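PDB 7BTU: putative tRNA (Adenine(37)-N6)-methyltransferase from Pseudomonas aeruginosa, which probably methylates N6-threonylcarbamoyladenosine at position 37 of tRNA, using S-adenosyl-L-methionine as the methyl donor. Local coordinates for the interface of chains A and B. Sequence-based numbering; all coordinates share one arbitrary frame. Chains: chain A/B, Putative tRNA (Adenine(37)-N6)-methyltransferase.

The interface of chains A and B. Residues chain A 9, 11, 67, 103-105, 134; chain B 9, 11, 105, 134.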
# COMPACT_ATOMS: atom_id res chain seq x y z
N HIS A 9 10.92 4.78 -16.47
CA HIS A 9 10.46 3.41 -16.39
C HIS A 9 9.05 3.36 -16.97
O HIS A 9 8.18 4.08 -16.50
CB HIS A 9 10.43 2.97 -14.91
CG HIS A 9 9.85 1.61 -14.68
ND1 HIS A 9 10.50 0.45 -15.05
CD2 HIS A 9 8.67 1.22 -14.14
CE1 HIS A 9 9.77 -0.60 -14.72
NE2 HIS A 9 8.66 -0.16 -14.16
N VAL A 11 5.41 1.57 -17.52
CA VAL A 11 4.46 0.62 -16.97
C VAL A 11 3.29 0.49 -17.95
O VAL A 11 2.98 1.43 -18.71
CB VAL A 11 3.96 1.03 -15.55
CG1 VAL A 11 5.16 1.14 -14.57
CG2 VAL A 11 3.16 2.33 -15.63
N LEU A 67 -3.51 3.20 -12.24
CA LEU A 67 -3.26 4.51 -12.80
C LEU A 67 -4.46 5.42 -12.50
O LEU A 67 -5.60 5.02 -12.73
CB LEU A 67 -3.04 4.40 -14.32
CG LEU A 67 -1.75 3.73 -14.79
CD1 LEU A 67 -1.67 3.53 -16.34
CD2 LEU A 67 -0.55 4.47 -14.23
N ASN A 103 3.54 10.80 -10.05
CA ASN A 103 3.70 9.73 -11.02
C ASN A 103 2.39 9.08 -11.44
O ASN A 103 2.42 8.11 -12.20
CB ASN A 103 4.66 8.69 -10.45
CG ASN A 103 6.09 9.07 -10.79
OD1 ASN A 103 6.41 9.29 -11.96
ND2 ASN A 103 6.95 9.22 -9.75
N GLY A 104 1.27 9.55 -10.91
CA GLY A 104 -0.03 9.13 -11.40
C GLY A 104 -0.40 7.72 -10.99
O GLY A 104 -1.25 7.11 -11.61
N ILE A 105 0.23 7.17 -9.96
CA ILE A 105 -0.04 5.80 -9.50
C ILE A 105 -0.75 5.85 -8.16
O ILE A 105 -0.25 6.48 -7.21
CB ILE A 105 1.24 4.97 -9.41
CG1 ILE A 105 1.75 4.81 -10.83
CG2 ILE A 105 0.94 3.55 -8.82
CD1 ILE A 105 3.15 4.19 -10.94
N LEU A 134 -2.07 -1.92 -12.53
CA LEU A 134 -0.68 -2.27 -12.78
C LEU A 134 -0.22 -3.50 -12.02
O LEU A 134 0.71 -4.18 -12.46
CB LEU A 134 0.24 -1.11 -12.35
CG LEU A 134 -0.11 0.22 -13.02
CD1 LEU A 134 0.90 1.23 -12.55
CD2 LEU A 134 0.03 0.03 -14.53
N HIS B 9 2.71 4.07 -19.72
CA HIS B 9 2.78 5.27 -18.89
C HIS B 9 4.20 5.37 -18.33
O HIS B 9 4.74 4.36 -17.87
CB HIS B 9 1.76 5.22 -17.75
CG HIS B 9 1.88 6.33 -16.74
ND1 HIS B 9 1.63 7.65 -17.06
CD2 HIS B 9 2.25 6.32 -15.43
CE1 HIS B 9 1.85 8.40 -15.98
NE2 HIS B 9 2.20 7.62 -14.98
N VAL B 11 7.04 6.63 -15.68
CA VAL B 11 7.23 7.18 -14.34
C VAL B 11 8.71 7.49 -14.15
O VAL B 11 9.59 6.91 -14.81
CB VAL B 11 6.71 6.21 -13.23
CG1 VAL B 11 5.20 5.95 -13.44
CG2 VAL B 11 7.51 4.91 -13.22
N ILE B 105 6.98 -2.59 -9.47
CA ILE B 105 6.72 -1.59 -8.42
C ILE B 105 6.44 -2.29 -7.10
O ILE B 105 5.67 -3.24 -7.06
CB ILE B 105 5.53 -0.69 -8.80
CG1 ILE B 105 5.84 0.07 -10.07
CG2 ILE B 105 5.26 0.37 -7.67
CD1 ILE B 105 4.63 0.64 -10.65
N LEU B 134 8.95 6.33 -6.13
CA LEU B 134 7.98 6.99 -7.02
C LEU B 134 6.95 7.85 -6.31
O LEU B 134 6.36 8.75 -6.96
CB LEU B 134 7.18 5.97 -7.84
CG LEU B 134 8.03 4.93 -8.56
CD1 LEU B 134 7.14 3.86 -9.22
CD2 LEU B 134 8.91 5.70 -9.61
O HOH W 1 3.90 10.10 -7.14
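B:His9 reaches over to chain A and sets the tip of its imidazole on the backbone carbonyl of A:Asn103, NE2 to O 2.8 Å. The carbonyl oxygen lies nearly in the ring plane, so the N-H is well aimed (164° at H), although the donor stands above the carbonyl plane and not on a lone pair. With CG anti to the backbone N (chi1 172°), the ring lies alongside A:Leu67, the two side chains sliding past each other in opposite directions; A:Leu67 CD2, a methyl, packs 3.6 Å from the ring carbon B:His9 CD2. The side-chain amide of A:Asn103 gives, through ND2, a nearly straight bond to a lone pair of the B:Leu134 carbonyl O at 2.9 Å, with that oxygen in the amide plane. Water 1 also meets this oxygen and links it to A:Asn103 N, so a direct bond and a water bridge both tie this carbonyl to A:Asn103. B:Val11 crosses A:Asn103 at about a right angle, its CB 3.8 Å from the amide carbon CG, while its CG1 rests 3.7 Å from A:Ile105 CD1. The two Ile105 side chains then meet tip to tip, A:Ile105 CD1 to B:Ile105 CD1 3.9 Å, in an apolar centre that A:Val11 CG1 joins by touching B:Ile105 CD1. Beside this apolar centre, strands 9-11 of the two chains pair antiparallel: His9 and Val11 exchange backbone bonds in both directions, including B:His9 N to A:Val11 O at 2.8 Å. The two-fold repeats the histidine and asparagine clasps with the chains exchanged. Strand pairing, polar clasps and the isoleucine contact together join the two copies in the deposited assembly, plausibly a dimer in solution as well.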